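Local coordinates for protein COG0546: Predicted phosphatases (Streptococcus pneumoniae, PDB 2AH5) that probably hydrolyses phosphate esters as a phosphatase of the haloacid dehalogenase-like family, although its substrate is not known, at residues I4-D10 / Q156-D162; G13-S19 / I180-F184; P87-L92 / P202-L206. All coordinates share one frame; numbering follows the deposited sequence.

Contact 1. Residues I4-D10 / Q156-D162; sequences ITAIFFD and QAIIIGD
Two neighbouring parallel strands at the middle of a Rossmann-like HAD sheet, 6-9 and 157-161, are joined here with their axes 4.6 Å apart. The pairing is firmest toward the C-terminal ends: Phe8 N donates to Ile158 O at 2.8 Å, Ile160 N to Phe8 O, and Asp10 N to Ile160 O, all nearly straight. At the other end Gln156 O is gripped by two amides, Thr5 N from an angle and Ala6 N almost in line with the carbonyl, while the next bond, Ile158 N to Ala6 O, is weak.

On one face of the sheet, Ile160 CD1 touches both Ile7 CG2, at 3.7 Å, and Phe9 CE2, at 3.6 Å; the Phe9 and Ile160 side chains run side by side in the same direction. Ile158 keeps CG2 between its backbone N and carbonyl carbon (chi1 of CG1 -177°), and this branch meets both CG2 and CD1 of Ile4. On the opposite face Ala157 CB sits over the Phe8 ring, 4.1 Å from its centroid and displaced toward the rim, a CH-pi contact.

Past the strand ends two acidic groups converge, Asp10 OD2 lying 3.5 Å from Asp162 OD1. Asp10 is probably the first aspartate of the HAD-type DxDx(T/V) motif. Asp162 is held by Thr14 OG1 and Phe184 N.

Strand 102-106 flanks 6-9 on its far side and strand 176-180 flanks 157-161, while helix 139-149 packs over the face carrying Phe8, Ala157 and Ile159.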
loop_
_atom_site.group_PDB
_atom_site.type_symbol
_atom_site.label_atom_id
_atom_site.label_comp_id
_atom_site.label_asym_id
_atom_site.label_seq_id
_atom_site.Cartn_x
_atom_site.Cartn_y
_atom_site.Cartn_z
ATOM N N ILE A 4 2.610 -3.869 21.289
ATOM C CA ILE A 4 1.753 -3.887 20.089
ATOM C C ILE A 4 0.509 -4.720 20.386
ATOM O O ILE A 4 0.603 -5.856 20.883
ATOM C CB ILE A 4 2.489 -4.448 18.838
ATOM C CG1 ILE A 4 3.636 -3.521 18.417
ATOM C CG2 ILE A 4 1.513 -4.660 17.663
ATOM C CD1 ILE A 4 4.686 -4.207 17.598
ATOM N N THR A 5 -0.655 -4.137 20.110
ATOM C CA THR A 5 -1.934 -4.855 20.189
ATOM C C THR A 5 -2.709 -4.896 18.859
ATOM O O THR A 5 -3.741 -5.569 18.759
ATOM C CB THR A 5 -2.886 -4.277 21.262
ATOM O OG1 THR A 5 -3.304 -2.961 20.878
ATOM C CG2 THR A 5 -2.225 -4.222 22.645
ATOM N N ALA A 6 -2.210 -4.188 17.848
ATOM C CA ALA A 6 -2.911 -4.036 16.574
ATOM C C ALA A 6 -1.883 -3.936 15.450
ATOM O O ALA A 6 -0.817 -3.329 15.617
ATOM C CB ALA A 6 -3.775 -2.807 16.598
ATOM N N ILE A 7 -2.200 -4.556 14.326
ATOM C CA ILE A 7 -1.281 -4.598 13.195
ATOM C C ILE A 7 -1.924 -3.960 11.955
ATOM O O ILE A 7 -3.043 -4.341 11.565
ATOM C CB ILE A 7 -0.823 -6.041 12.878
ATOM C CG1 ILE A 7 -0.203 -6.718 14.120
ATOM C CG2 ILE A 7 0.148 -6.017 11.700
ATOM C CD1 ILE A 7 0.332 -8.151 13.854
ATOM N N PHE A 8 -1.237 -2.961 11.377
ATOM C CA PHE A 8 -1.701 -2.248 10.174
ATOM C C PHE A 8 -0.912 -2.748 8.953
ATOM O O PHE A 8 0.305 -2.904 9.030
ATOM C CB PHE A 8 -1.457 -0.727 10.289
ATOM C CG PHE A 8 -2.202 -0.046 11.415
ATOM C CD1 PHE A 8 -3.213 -0.699 12.129
ATOM C CD2 PHE A 8 -1.921 1.297 11.710
ATOM C CE1 PHE A 8 -3.915 -0.038 13.153
ATOM C CE2 PHE A 8 -2.632 1.973 12.723
ATOM C CZ PHE A 8 -3.612 1.310 13.447
ATOM N N PHE A 9 -1.589 -2.899 7.819
ATOM C CA PHE A 9 -0.942 -3.352 6.600
ATOM C C PHE A 9 -1.152 -2.340 5.479
ATOM O O PHE A 9 -2.272 -1.838 5.320
ATOM C CB PHE A 9 -1.583 -4.642 6.147
ATOM C CG PHE A 9 -1.215 -5.820 6.974
ATOM C CD1 PHE A 9 -1.935 -6.110 8.113
ATOM C CD2 PHE A 9 -0.168 -6.636 6.594
ATOM C CE1 PHE A 9 -1.608 -7.224 8.879
ATOM C CE2 PHE A 9 0.156 -7.779 7.354
ATOM C CZ PHE A 9 -0.566 -8.044 8.491
ATOM N N ASP A 10 -0.103 -2.031 4.714
ATOM C CA ASP A 10 -0.293 -1.414 3.381
ATOM C C ASP A 10 -0.936 -2.515 2.495
ATOM O O ASP A 10 -0.874 -3.691 2.835
ATOM C CB ASP A 10 1.053 -0.941 2.770
ATOM C CG ASP A 10 0.872 0.148 1.683
ATOM O OD1 ASP A 10 -0.273 0.448 1.266
ATOM O OD2 ASP A 10 1.896 0.723 1.232
ATOM N N GLN A 156 0.809 1.180 20.496
ATOM C CA GLN A 156 0.162 -0.113 20.385
ATOM C C GLN A 156 0.034 -0.625 18.944
ATOM O O GLN A 156 -0.511 -1.718 18.744
ATOM C CB GLN A 156 -1.257 -0.075 20.953
ATOM C CG GLN A 156 -1.410 0.195 22.427
ATOM C CD GLN A 156 -2.898 0.304 22.745
ATOM O OE1 GLN A 156 -3.444 1.400 22.778
ATOM N NE2 GLN A 156 -3.571 -0.839 22.871
ATOM N N ALA A 157 0.484 0.159 17.952
ATOM C CA ALA A 157 0.350 -0.269 16.559
ATOM C C ALA A 157 1.708 -0.403 15.837
ATOM O O ALA A 157 2.724 0.162 16.269
ATOM C CB ALA A 157 -0.580 0.678 15.791
ATOM N N ILE A 158 1.696 -1.150 14.738
ATOM C CA ILE A 158 2.848 -1.263 13.845
ATOM C C ILE A 158 2.267 -1.306 12.442
ATOM O O ILE A 158 1.181 -1.853 12.238
ATOM C CB ILE A 158 3.726 -2.526 14.176
ATOM C CG1 ILE A 158 4.983 -2.619 13.282
ATOM C CG2 ILE A 158 2.930 -3.829 14.127
ATOM C CD1 ILE A 158 6.069 -3.532 13.917
ATOM N N ILE A 159 2.950 -0.693 11.482
ATOM C CA ILE A 159 2.551 -0.833 10.067
ATOM C C ILE A 159 3.560 -1.730 9.344
ATOM O O ILE A 159 4.799 -1.604 9.528
ATOM C CB ILE A 159 2.372 0.536 9.365
ATOM C CG1 ILE A 159 1.804 0.355 7.951
ATOM C CG2 ILE A 159 3.711 1.348 9.381
ATOM C CD1 ILE A 159 1.318 1.668 7.323
ATOM N N ILE A 160 3.017 -2.667 8.567
ATOM C CA ILE A 160 3.789 -3.544 7.718
ATOM C C ILE A 160 3.649 -2.953 6.325
ATOM O O ILE A 160 2.533 -2.887 5.788
ATOM C CB ILE A 160 3.205 -4.994 7.788
ATOM C CG1 ILE A 160 3.276 -5.487 9.257
ATOM C CG2 ILE A 160 3.876 -5.930 6.725
ATOM C CD1 ILE A 160 2.923 -6.969 9.527
ATOM N N GLY A 161 4.761 -2.485 5.761
ATOM C CA GLY A 161 4.702 -1.762 4.492
ATOM C C GLY A 161 5.956 -1.841 3.646
ATOM O O GLY A 161 7.031 -2.192 4.157
ATOM N N ASP A 162 5.805 -1.514 2.355
ATOM C CA ASP A 162 6.866 -1.661 1.370
ATOM C C ASP A 162 7.470 -0.360 0.834
ATOM O O ASP A 162 8.379 -0.432 0.022
ATOM C CB ASP A 162 6.409 -2.529 0.178
ATOM C CG ASP A 162 5.329 -1.854 -0.665
ATOM O OD1 ASP A 162 4.335 -1.373 -0.087
ATOM O OD2 ASP A 162 5.501 -1.779 -1.905
#

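Contact 2. Residues G13-S19 / I180-F184; sequences GTLVDSS and ITWGF
Aromatic packing dominates where Phe184 lies against Gly13. The glycine CA is over one face of the ring, 3.5 Å from its centroid and shifted toward the rim, a close CH-pi contact in which Phe184 CD2 and CE2 each come within 3.3 Å of Gly13 CA. Around the rim of the same ring, Asp17 OD1 approaches at the edge, 3.7 Å from Phe184 CZ, and Ser18 OG also lies near the ring plane, while Ser19 CB touches CZ.

One hydrogen bond spans the two segments. Trp182 NE1 donates to Thr14 O at 2.8 Å, with the oxygen practically in the indole plane and the N-H directed at a lone pair in the carbonyl plane. Trp182 CG sits between its own backbone N and carbonyl carbon (chi1 67°), a setting that brings the indole to this oxygen. Ile180 CD1 lies over the centre of one indole face and reaches Gly13 O at 3.5 Å. A CA-H...O contact brings Gly183 CA to within 3.1 Å of that same Gly13 O.

Polar bonds hold the chain beside Phe184. Asp17 OD1 takes Ser19 OG on its syn lone pair at 2.7 Å and also accepts from Ser19 N, forming an Asx turn. Ser18 OG is hydrogen-bonded to Asp12 OD1, just before the segment.

Thr14 probably completes the DxDx(T/V) motif, and the turn and short strand 16-17 that follow are consistent with the squiggle-and-flap region of HAD hydrolases.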
loop_
_atom_site.group_PDB
_atom_site.type_symbol
_atom_site.label_atom_id
_atom_site.label_comp_id
_atom_site.label_asym_id
_atom_site.label_seq_id
_atom_site.Cartn_x
_atom_site.Cartn_y
_atom_site.Cartn_z
ATOM N N GLY A 13 1.580 -3.725 -3.071
ATOM C CA GLY A 13 3.009 -3.859 -2.844
ATOM C C GLY A 13 3.382 -4.550 -1.553
ATOM O O GLY A 13 4.543 -4.808 -1.317
ATOM N N THR A 14 2.388 -4.858 -0.722
ATOM C CA THR A 14 2.634 -5.539 0.544
ATOM C C THR A 14 1.808 -6.839 0.609
ATOM O O THR A 14 2.364 -7.942 0.567
ATOM C CB THR A 14 2.306 -4.585 1.727
ATOM O OG1 THR A 14 3.223 -3.484 1.715
ATOM C CG2 THR A 14 2.397 -5.306 3.050
ATOM N N LEU A 15 0.485 -6.707 0.669
ATOM C CA LEU A 15 -0.408 -7.864 0.611
ATOM C C LEU A 15 -0.632 -8.295 -0.839
ATOM O O LEU A 15 -0.679 -9.497 -1.154
ATOM C CB LEU A 15 -1.756 -7.534 1.275
ATOM C CG LEU A 15 -1.682 -7.122 2.745
ATOM C CD1 LEU A 15 -2.993 -6.533 3.234
ATOM C CD2 LEU A 15 -1.269 -8.313 3.607
ATOM N N VAL A 16 -0.730 -7.296 -1.713
ATOM C CA VAL A 16 -1.264 -7.513 -3.050
ATOM C C VAL A 16 -0.232 -7.148 -4.095
ATOM O O VAL A 16 0.257 -6.023 -4.116
ATOM C CB VAL A 16 -2.607 -6.741 -3.296
ATOM C CG1 VAL A 16 -3.067 -6.977 -4.728
ATOM C CG2 VAL A 16 -3.696 -7.237 -2.306
ATOM N N ASP A 17 0.105 -8.116 -4.946
ATOM C CA ASP A 17 0.874 -7.833 -6.134
ATOM C C ASP A 17 -0.048 -7.273 -7.216
ATOM O O ASP A 17 -0.550 -8.008 -8.088
ATOM C CB ASP A 17 1.649 -9.071 -6.646
ATOM C CG ASP A 17 2.560 -8.728 -7.803
ATOM O OD1 ASP A 17 2.504 -7.569 -8.270
ATOM O OD2 ASP A 17 3.333 -9.597 -8.249
ATOM N N SER A 18 -0.234 -5.962 -7.165
ATOM C CA SER A 18 -1.152 -5.272 -8.076
ATOM C C SER A 18 -0.390 -4.788 -9.325
ATOM O O SER A 18 -0.942 -4.010 -10.118
ATOM C CB SER A 18 -1.789 -4.089 -7.348
ATOM O OG SER A 18 -0.817 -3.411 -6.558
ATOM N N SER A 19 0.881 -5.191 -9.467
ATOM C CA SER A 19 1.778 -4.569 -10.483
ATOM C C SER A 19 1.288 -4.677 -11.927
ATOM O O SER A 19 1.413 -3.709 -12.663
ATOM C CB SER A 19 3.227 -5.084 -10.407
ATOM O OG SER A 19 3.284 -6.477 -10.664
ATOM N N ILE A 180 9.059 -4.308 4.468
ATOM C CA ILE A 180 9.075 -5.550 3.692
ATOM C C ILE A 180 9.672 -5.287 2.322
ATOM O O ILE A 180 9.496 -4.197 1.758
ATOM C CB ILE A 180 7.682 -6.237 3.618
ATOM C CG1 ILE A 180 6.692 -5.469 2.699
ATOM C CG2 ILE A 180 7.173 -6.526 5.070
ATOM C CD1 ILE A 180 6.761 -5.900 1.201
ATOM N N THR A 181 10.406 -6.268 1.797
ATOM C CA THR A 181 11.209 -6.030 0.598
ATOM C C THR A 181 10.809 -6.905 -0.592
ATOM O O THR A 181 11.503 -6.892 -1.618
ATOM C CB THR A 181 12.720 -6.228 0.889
ATOM O OG1 THR A 181 12.940 -7.591 1.255
ATOM C CG2 THR A 181 13.188 -5.337 2.043
ATOM N N TRP A 182 9.727 -7.679 -0.442
ATOM C CA TRP A 182 9.191 -8.513 -1.538
ATOM C C TRP A 182 8.301 -7.690 -2.475
ATOM O O TRP A 182 7.767 -8.217 -3.469
ATOM C CB TRP A 182 8.420 -9.735 -0.999
ATOM C CG TRP A 182 7.142 -9.416 -0.270
ATOM C CD1 TRP A 182 5.957 -8.990 -0.822
ATOM C CD2 TRP A 182 6.910 -9.529 1.139
ATOM N NE1 TRP A 182 5.007 -8.826 0.165
ATOM C CE2 TRP A 182 5.568 -9.136 1.378
ATOM C CE3 TRP A 182 7.708 -9.908 2.226
ATOM C CZ2 TRP A 182 5.009 -9.100 2.660
ATOM C CZ3 TRP A 182 7.148 -9.873 3.508
ATOM C CH2 TRP A 182 5.812 -9.479 3.714
ATOM N N GLY A 183 8.133 -6.411 -2.149
ATOM C CA GLY A 183 7.164 -5.549 -2.834
ATOM C C GLY A 183 7.780 -4.501 -3.733
ATOM O O GLY A 183 8.808 -4.746 -4.384
ATOM N N PHE A 184 7.163 -3.327 -3.755
ATOM C CA PHE A 184 7.466 -2.345 -4.797
ATOM C C PHE A 184 8.575 -1.367 -4.427
ATOM O O PHE A 184 9.339 -0.957 -5.302
ATOM C CB PHE A 184 6.186 -1.641 -5.294
ATOM C CG PHE A 184 5.107 -2.598 -5.760
ATOM C CD1 PHE A 184 5.441 -3.835 -6.321
ATOM C CD2 PHE A 184 3.765 -2.249 -5.663
ATOM C CE1 PHE A 184 4.452 -4.721 -6.750
ATOM C CE2 PHE A 184 2.767 -3.122 -6.102
ATOM C CZ PHE A 184 3.113 -4.367 -6.627
#

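Contact 3. Residues P87-L92 / P202-L206; sequences PQIIDL and PLEVL
Pro202 and Leu92 lie at the centre of an apolar contact between the beginnings of two helices, 89-97 and 204-208, beside the Rossmann-like sheet of this HAD fold. No hydrogen bond crosses between the segments, and the contact is made by van der Waals packing. The Pro202 ring points into 87-92: its CG lies 3.3 Å from Pro87 O and 4.0 Å from Ile89 CD1, while its CB faces Gln88 CB. Ile89 runs across the proline, bringing the end of its side chain to the ring although its CB is directed away from 202-206.

Leu92 completes the apolar contact. Its CG is anti to the backbone N (chi1 174°), which carries the two methyl groups across to the second segment. CD1 touches three neighbours there, Pro202 O, Val205 CB and, at 3.8 Å, Leu206 CD2; the Leu92 and Leu206 side chains run alongside each other, pointing opposite ways.

Both backbones are set by turns of their own. Gln88 occupies the N-cap position, and Leu92 N bonds back to Gln88 O in the first turn of helix 89-97. On the other side Val205 N donates to Pro202 O, the same carbonyl that Leu92 CD1 touches. Farther out, Trp182 contacts both Ile89 and Pro202, Val205 rests on Ala199 of the edge strand 197-199, and Leu206 reaches Glu95 and Leu96 farther along helix 89-97.

At the more exposed border Leu203 crosses Asp91 at roughly a right angle, and both of its methyl groups converge on one carboxylate oxygen: Asp91 OD2 is 3.2 Å from Leu203 CD1 and 3.4 Å from Leu203 CD2.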
loop_
_atom_site.group_PDB
_atom_site.type_symbol
_atom_site.label_atom_id
_atom_site.label_comp_id
_atom_site.label_asym_id
_atom_site.label_seq_id
_atom_site.Cartn_x
_atom_site.Cartn_y
_atom_site.Cartn_z
ATOM N N PRO A 87 3.043 -14.492 -2.691
ATOM C CA PRO A 87 3.097 -15.852 -2.113
ATOM C C PRO A 87 3.065 -15.830 -0.580
ATOM O O PRO A 87 3.593 -14.898 -0.006
ATOM C CB PRO A 87 4.442 -16.367 -2.604
ATOM C CG PRO A 87 4.687 -15.594 -3.909
ATOM C CD PRO A 87 4.170 -14.217 -3.609
ATOM N N GLN A 88 2.435 -16.822 0.066
ATOM C CA GLN A 88 2.421 -16.951 1.542
ATOM C C GLN A 88 1.635 -15.853 2.315
ATOM O O GLN A 88 1.610 -15.829 3.565
ATOM C CB GLN A 88 3.869 -17.050 2.083
ATOM C CG GLN A 88 4.726 -18.164 1.475
ATOM C CD GLN A 88 4.077 -19.532 1.582
ATOM O OE1 GLN A 88 3.707 -20.138 0.571
ATOM N NE2 GLN A 88 3.912 -20.012 2.807
ATOM N N ILE A 89 0.989 -14.935 1.597
ATOM C CA ILE A 89 0.229 -13.886 2.289
ATOM C C ILE A 89 -0.963 -14.444 3.082
ATOM O O ILE A 89 -1.196 -14.033 4.219
ATOM C CB ILE A 89 -0.229 -12.732 1.328
ATOM C CG1 ILE A 89 0.972 -11.906 0.871
ATOM C CG2 ILE A 89 -1.249 -11.822 2.025
ATOM C CD1 ILE A 89 1.774 -11.157 2.018
ATOM N N ILE A 90 -1.719 -15.371 2.490
ATOM C CA ILE A 90 -2.818 -16.031 3.222
ATOM C C ILE A 90 -2.292 -16.665 4.516
ATOM O O ILE A 90 -2.889 -16.476 5.583
ATOM C CB ILE A 90 -3.599 -17.077 2.366
ATOM C CG1 ILE A 90 -4.339 -16.410 1.192
ATOM C CG2 ILE A 90 -4.623 -17.829 3.225
ATOM C CD1 ILE A 90 -5.577 -15.619 1.605
ATOM N N ASP A 91 -1.180 -17.406 4.416
ATOM C CA ASP A 91 -0.531 -17.999 5.613
ATOM C C ASP A 91 -0.231 -16.941 6.683
ATOM O O ASP A 91 -0.552 -17.131 7.866
ATOM C CB ASP A 91 0.735 -18.765 5.248
ATOM C CG ASP A 91 1.140 -19.790 6.320
ATOM O OD1 ASP A 91 0.257 -20.211 7.140
ATOM O OD2 ASP A 91 2.335 -20.166 6.313
ATOM N N LEU A 92 0.378 -15.839 6.269
ATOM C CA LEU A 92 0.757 -14.766 7.199
ATOM C C LEU A 92 -0.473 -14.195 7.877
ATOM O O LEU A 92 -0.496 -13.993 9.103
ATOM C CB LEU A 92 1.468 -13.638 6.430
ATOM C CG LEU A 92 1.776 -12.400 7.265
ATOM C CD1 LEU A 92 2.739 -12.737 8.412
ATOM C CD2 LEU A 92 2.354 -11.342 6.330
ATOM N N PRO A 202 7.181 -13.196 3.551
ATOM C CA PRO A 202 6.062 -13.039 4.489
ATOM C C PRO A 202 6.218 -13.752 5.824
ATOM O O PRO A 202 5.943 -13.133 6.842
ATOM C CB PRO A 202 4.866 -13.578 3.696
ATOM C CG PRO A 202 5.230 -13.183 2.269
ATOM C CD PRO A 202 6.691 -13.548 2.202
ATOM N N LEU A 203 6.662 -15.016 5.852
ATOM C CA LEU A 203 6.713 -15.744 7.147
ATOM C C LEU A 203 7.817 -15.271 8.098
ATOM O O LEU A 203 7.750 -15.474 9.340
ATOM C CB LEU A 203 6.675 -17.282 6.982
ATOM C CG LEU A 203 5.485 -17.854 6.193
ATOM C CD1 LEU A 203 5.490 -19.394 6.246
ATOM C CD2 LEU A 203 4.136 -17.314 6.658
ATOM N N GLU A 204 8.778 -14.532 7.550
ATOM C CA GLU A 204 9.779 -13.880 8.383
ATOM C C GLU A 204 9.120 -12.802 9.333
ATOM O O GLU A 204 9.603 -12.520 10.429
ATOM C CB GLU A 204 10.792 -13.254 7.458
ATOM C CG GLU A 204 12.049 -12.833 8.112
ATOM C CD GLU A 204 13.032 -12.265 7.104
ATOM O OE1 GLU A 204 12.726 -12.238 5.877
ATOM O OE2 GLU A 204 14.097 -11.837 7.572
ATOM N N VAL A 205 7.983 -12.262 8.898
ATOM C CA VAL A 205 7.259 -11.233 9.665
ATOM C C VAL A 205 6.857 -11.773 11.039
ATOM O O VAL A 205 6.821 -11.058 12.038
ATOM C CB VAL A 205 6.002 -10.752 8.907
ATOM C CG1 VAL A 205 5.148 -9.860 9.800
ATOM C CG2 VAL A 205 6.386 -9.964 7.639
ATOM N N LEU A 206 6.553 -13.062 11.071
ATOM C CA LEU A 206 5.922 -13.689 12.227
ATOM C C LEU A 206 6.841 -13.705 13.427
ATOM O O LEU A 206 6.385 -13.571 14.549
ATOM C CB LEU A 206 5.523 -15.113 11.868
ATOM C CG LEU A 206 4.353 -15.186 10.914
ATOM C CD1 LEU A 206 4.214 -16.634 10.445
ATOM C CD2 LEU A 206 3.060 -14.701 11.608
#

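In the fold
From the N terminus, strand 6-9 is followed within a few residues by segment 13-19, and both find partners far along the chain: contact 1 closes a loop at 156-162, contact 2 at 180-184. Helix 89-97 begins within the first of these loops, and contact 3 carries it to 202-206, near the C terminus. The first segments of all three contacts precede all of the second ones in the same order, so every pair crosses and none nests. Together they tie the middle of the sheet to the loop after strand 176-180 and to helix 89-97. Ile160 CD1 meets Val205 CG1 at 3.7 Å, bringing the central sheet against the C-terminal helix.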